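Local coordinates for oxygen-independent coproporphyrinogen III oxidase (Escherichia coli, PDB 1OLT), which catalyses the anaerobic, radical SAM-dependent oxidative decarboxylation of two propionate groups of coproporphyrinogen III to give the vinyl groups of protoporphyrinogen IX in heme biosynthesis, at residues Val57-Leu65 with Ile74-Tyr85. Numbering follows the deposited sequence.
Sequences VHIPFCHKL and IVTRQQHKADQY. With SF4 (iron/sulfur cluster), chain B.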
loop_
_atom_site.group_PDB
_atom_site.type_symbol
_atom_site.label_atom_id
_atom_site.label_comp_id
_atom_site.label_asym_id
_atom_site.label_seq_id
_atom_site.Cartn_x
_atom_site.Cartn_y
_atom_site.Cartn_z
ATOM N N VAL A 57 -3.984 -3.214 11.039
ATOM C CA VAL A 57 -3.847 -4.533 11.626
ATOM C C VAL A 57 -3.453 -5.561 10.524
ATOM O O VAL A 57 -4.105 -5.631 9.454
ATOM C CB VAL A 57 -5.145 -5.012 12.313
ATOM C CG1 VAL A 57 -4.885 -6.375 12.955
ATOM C CG2 VAL A 57 -5.658 -3.998 13.336
ATOM N N HIS A 58 -2.358 -6.281 10.752
ATOM C CA HIS A 58 -1.880 -7.293 9.844
ATOM C C HIS A 58 -2.547 -8.626 10.244
ATOM O O HIS A 58 -2.500 -9.014 11.396
ATOM C CB HIS A 58 -0.394 -7.490 9.917
ATOM C CG HIS A 58 0.156 -8.107 8.673
ATOM N ND1 HIS A 58 0.225 -7.413 7.487
ATOM C CD2 HIS A 58 0.656 -9.348 8.426
ATOM C CE1 HIS A 58 0.778 -8.198 6.567
ATOM N NE2 HIS A 58 1.047 -9.374 7.115
ATOM N N ILE A 59 -3.190 -9.263 9.305
ATOM C CA ILE A 59 -3.776 -10.575 9.485
ATOM C C ILE A 59 -3.023 -11.498 8.517
ATOM O O ILE A 59 -3.199 -11.386 7.291
ATOM C CB ILE A 59 -5.296 -10.589 9.167
ATOM C CG1 ILE A 59 -6.149 -9.617 9.978
ATOM C CG2 ILE A 59 -5.853 -12.014 9.394
ATOM C CD1 ILE A 59 -6.076 -9.809 11.438
ATOM N N PRO A 60 -2.119 -12.342 9.007
ATOM C CA PRO A 60 -1.212 -12.982 8.069
ATOM C C PRO A 60 -1.716 -14.220 7.339
ATOM O O PRO A 60 -1.114 -14.580 6.330
ATOM C CB PRO A 60 -0.012 -13.352 8.952
ATOM C CG PRO A 60 -0.643 -13.657 10.344
ATOM C CD PRO A 60 -1.747 -12.648 10.417
ATOM N N PHE A 61 -2.812 -14.820 7.770
ATOM C CA PHE A 61 -3.175 -16.122 7.313
ATOM C C PHE A 61 -3.832 -16.118 5.927
ATOM O O PHE A 61 -4.659 -15.247 5.619
ATOM C CB PHE A 61 -4.067 -16.808 8.401
ATOM C CG PHE A 61 -3.434 -16.867 9.736
ATOM C CD1 PHE A 61 -2.340 -17.623 9.954
ATOM C CD2 PHE A 61 -3.936 -16.091 10.771
ATOM C CE1 PHE A 61 -1.720 -17.620 11.212
ATOM C CE2 PHE A 61 -3.324 -16.095 11.991
ATOM C CZ PHE A 61 -2.269 -16.875 12.214
ATOM N N CYS A 62 -3.473 -17.119 5.128
ATOM C CA CYS A 62 -4.124 -17.399 3.854
ATOM C C CYS A 62 -4.508 -18.879 3.764
ATOM O O CYS A 62 -3.858 -19.740 4.343
ATOM C CB CYS A 62 -3.223 -17.016 2.690
ATOM S SG CYS A 62 -2.658 -15.316 2.697
ATOM N N HIS A 63 -5.545 -19.173 2.987
ATOM C CA HIS A 63 -6.032 -20.557 2.806
ATOM C C HIS A 63 -5.065 -21.408 1.956
ATOM O O HIS A 63 -4.898 -22.599 2.201
ATOM C CB HIS A 63 -7.419 -20.562 2.135
ATOM C CG HIS A 63 -8.472 -19.928 2.982
ATOM N ND1 HIS A 63 -8.702 -20.303 4.285
ATOM C CD2 HIS A 63 -9.426 -19.030 2.680
ATOM C CE1 HIS A 63 -9.703 -19.599 4.781
ATOM N NE2 HIS A 63 -10.153 -18.807 3.835
ATOM N N LYS A 64 -4.418 -20.758 0.969
ATOM C CA LYS A 64 -3.749 -21.462 -0.112
ATOM C C LYS A 64 -2.513 -20.668 -0.653
ATOM O O LYS A 64 -2.508 -19.431 -0.599
ATOM C CB LYS A 64 -4.783 -21.690 -1.228
ATOM C CG LYS A 64 -4.330 -22.741 -2.242
ATOM C CD LYS A 64 -5.329 -22.988 -3.416
ATOM C CE LYS A 64 -6.746 -23.526 -2.953
ATOM N NZ LYS A 64 -7.642 -23.713 -4.205
ATOM N N LEU A 65 -1.509 -21.343 -1.141
ATOM C CA LEU A 65 -0.236 -20.695 -1.496
ATOM C C LEU A 65 -0.248 -20.173 -2.949
ATOM O O LEU A 65 -0.147 -20.924 -3.855
ATOM C CB LEU A 65 0.926 -21.656 -1.335
ATOM C CG LEU A 65 2.324 -21.191 -1.700
ATOM C CD1 LEU A 65 2.714 -20.015 -0.801
ATOM C CD2 LEU A 65 3.239 -22.317 -1.540
ATOM N N ILE A 74 1.135 -16.310 5.981
ATOM C CA ILE A 74 1.293 -17.692 6.446
ATOM C C ILE A 74 0.133 -18.494 5.895
ATOM O O ILE A 74 -1.008 -18.249 6.258
ATOM C CB ILE A 74 1.220 -17.732 8.001
ATOM C CG1 ILE A 74 2.415 -16.895 8.614
ATOM C CG2 ILE A 74 1.244 -19.226 8.515
ATOM C CD1 ILE A 74 2.243 -16.549 10.096
ATOM N N VAL A 75 0.401 -19.459 5.033
ATOM C CA VAL A 75 -0.597 -20.285 4.454
ATOM C C VAL A 75 -0.827 -21.443 5.437
ATOM O O VAL A 75 0.100 -22.099 5.819
ATOM C CB VAL A 75 -0.110 -20.890 3.101
ATOM C CG1 VAL A 75 -1.122 -21.937 2.599
ATOM C CG2 VAL A 75 0.064 -19.812 2.065
ATOM N N THR A 76 -2.062 -21.654 5.854
ATOM C CA THR A 76 -2.376 -22.725 6.755
ATOM C C THR A 76 -3.851 -23.078 6.689
ATOM O O THR A 76 -4.702 -22.235 6.525
ATOM C CB THR A 76 -1.962 -22.391 8.187
ATOM O OG1 THR A 76 -2.332 -23.453 9.089
ATOM C CG2 THR A 76 -2.722 -21.204 8.719
ATOM N N ARG A 77 -4.105 -24.374 6.822
ATOM C CA ARG A 77 -5.444 -24.871 6.967
ATOM C C ARG A 77 -5.862 -25.034 8.443
ATOM O O ARG A 77 -7.000 -25.410 8.733
ATOM C CB ARG A 77 -5.541 -26.215 6.224
ATOM C CG ARG A 77 -5.450 -26.069 4.655
ATOM C CD ARG A 77 -6.496 -25.060 4.124
ATOM N NE ARG A 77 -6.709 -25.166 2.702
ATOM C CZ ARG A 77 -7.676 -24.512 2.080
ATOM N NH1 ARG A 77 -8.556 -23.815 2.777
ATOM N NH2 ARG A 77 -7.812 -24.599 0.776
ATOM N N GLN A 78 -4.922 -24.804 9.362
ATOM C CA GLN A 78 -5.207 -24.888 10.799
ATOM C C GLN A 78 -5.889 -23.611 11.249
ATOM O O GLN A 78 -5.257 -22.702 11.719
ATOM C CB GLN A 78 -3.925 -25.136 11.560
ATOM C CG GLN A 78 -3.326 -26.450 11.225
ATOM C CD GLN A 78 -2.213 -26.819 12.179
ATOM O OE1 GLN A 78 -2.467 -27.258 13.309
ATOM N NE2 GLN A 78 -1.008 -26.584 11.769
ATOM N N GLN A 79 -7.184 -23.541 11.022
ATOM C CA GLN A 79 -7.956 -22.315 11.193
ATOM C C GLN A 79 -7.944 -21.776 12.636
ATOM O O GLN A 79 -8.042 -20.545 12.826
ATOM C CB GLN A 79 -9.409 -22.482 10.723
ATOM C CG GLN A 79 -10.027 -21.139 10.010
ATOM C CD GLN A 79 -10.571 -20.082 11.023
ATOM O OE1 GLN A 79 -10.852 -20.469 12.187
ATOM N NE2 GLN A 79 -10.727 -18.719 10.577
ATOM N N HIS A 80 -7.814 -22.691 13.614
ATOM C CA HIS A 80 -7.630 -22.333 14.990
ATOM C C HIS A 80 -6.444 -21.378 15.264
ATOM O O HIS A 80 -6.411 -20.718 16.296
ATOM C CB HIS A 80 -7.453 -23.537 15.857
ATOM C CG HIS A 80 -6.087 -24.097 15.830
ATOM N ND1 HIS A 80 -5.758 -25.206 15.067
ATOM C CD2 HIS A 80 -4.952 -23.747 16.493
ATOM C CE1 HIS A 80 -4.471 -25.482 15.219
ATOM N NE2 HIS A 80 -3.950 -24.606 16.076
ATOM N N LYS A 81 -5.501 -21.302 14.326
ATOM C CA LYS A 81 -4.414 -20.308 14.444
ATOM C C LYS A 81 -4.953 -18.901 14.459
ATOM O O LYS A 81 -4.341 -18.022 15.055
ATOM C CB LYS A 81 -3.356 -20.483 13.390
ATOM C CG LYS A 81 -2.408 -21.662 13.652
ATOM C CD LYS A 81 -1.474 -21.792 12.529
ATOM C CE LYS A 81 -0.632 -23.023 12.676
ATOM N NZ LYS A 81 0.071 -23.113 13.960
ATOM N N ALA A 82 -6.094 -18.681 13.835
ATOM C CA ALA A 82 -6.656 -17.352 13.800
ATOM C C ALA A 82 -7.142 -16.956 15.210
ATOM O O ALA A 82 -7.062 -15.791 15.606
ATOM C CB ALA A 82 -7.803 -17.287 12.857
ATOM N N ASP A 83 -7.696 -17.929 15.941
ATOM C CA ASP A 83 -8.122 -17.652 17.354
ATOM C C ASP A 83 -6.935 -17.338 18.256
ATOM O O ASP A 83 -7.009 -16.427 19.059
ATOM C CB ASP A 83 -8.913 -18.784 17.957
ATOM C CG ASP A 83 -10.229 -19.007 17.262
ATOM O OD1 ASP A 83 -11.077 -18.030 17.101
ATOM O OD2 ASP A 83 -10.446 -20.180 16.801
ATOM N N GLN A 84 -5.839 -18.093 18.095
ATOM C CA GLN A 84 -4.607 -17.864 18.821
ATOM C C GLN A 84 -4.039 -16.465 18.475
ATOM O O GLN A 84 -3.587 -15.779 19.333
ATOM C CB GLN A 84 -3.528 -18.896 18.482
ATOM C CG GLN A 84 -3.891 -20.348 18.743
ATOM C CD GLN A 84 -2.809 -21.326 18.311
ATOM O OE1 GLN A 84 -2.077 -21.039 17.353
ATOM N NE2 GLN A 84 -2.672 -22.484 19.062
ATOM N N TYR A 85 -4.125 -16.078 17.218
ATOM C CA TYR A 85 -3.611 -14.821 16.787
ATOM C C TYR A 85 -4.411 -13.651 17.368
ATOM O O TYR A 85 -3.818 -12.672 17.845
ATOM C CB TYR A 85 -3.599 -14.790 15.254
ATOM C CG TYR A 85 -2.925 -13.570 14.688
ATOM C CD1 TYR A 85 -1.575 -13.437 14.778
ATOM C CD2 TYR A 85 -3.641 -12.591 14.082
ATOM C CE1 TYR A 85 -0.926 -12.318 14.268
ATOM C CE2 TYR A 85 -3.001 -11.459 13.513
ATOM C CZ TYR A 85 -1.631 -11.337 13.646
ATOM O OH TYR A 85 -0.937 -10.249 13.113
HETATM FE FE1 SF4 B . -2.340 -14.870 0.446
HETATM FE FE2 SF4 B . -0.628 -13.592 -1.137
HETATM FE FE3 SF4 B . -3.130 -13.058 -1.064
HETATM FE FE4 SF4 B . -2.352 -15.081 -2.027
HETATM S S1 SF4 B . -1.848 -13.032 -2.930
HETATM S S2 SF4 B . -4.196 -15.056 -0.786
HETATM S S3 SF4 B . -0.833 -15.769 -0.749
HETATM S S4 SF4 B . -1.672 -12.769 0.512
HETATM O O HOH W 1 -8.961 -23.154 5.844
#
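The phenol oxygen of Tyr85 is gripped from both strand and loop. Tyr85 OH donates to His58 O over 2.6 Å, from above the carbonyl plane, and Val326 N also hydrogen-bonds to it. CG of Tyr85 stands anti to its own backbone nitrogen (chi1 -173°), which sends the ring from the first turns of helix 80-96 up to the strand. Pro60 lies over one face of this ring in a CH-pi contact, with CD 3.8 Å from the ring centroid. Phe61 turns its edge to the face of Tyr85 in a T-shaped pair, planes at 87°. Phe61 CE2 sits 3.5 Å from Tyr85 CB, and Phe61 CZ reaches Lys81 CB. CD1 of Phe61 meets the methyl CG2 of Thr76, the two side chains running alongside each other. With a leucine in place of Tyr85, His58 O and Val326 N would probably lose their shared hydroxyl, and the Phe61 edge its aromatic face.

Beside this packing, the short strand 74-75 pairs in parallel with the end of strand 53-62. Ile74 N donates to Pro60 O, and Cys62 N to Ile74 O, each at 2.9 Å. Thr76 N then donates to Cys62 O almost straight along the carbonyl, at a C=O...N angle of 174°. On the Cys62 face, Val75 CG2 packs against Leu65 CD1. Further out, Arg77 lays one guanidinium face over His63 O, and a water joins Arg77 NH1 to His63 ND1. Glu150 forms a salt bridge with that NH1.

Cys62 SG binds one iron of the [4Fe-4S] cluster at 2.3 Å. The backbone bonds on both sides of this thiolate ligand, at Cys62 N and Cys62 O, tie the start of the radical SAM cluster loop to the short strand that follows it and so probably help to hold the sulfur in place.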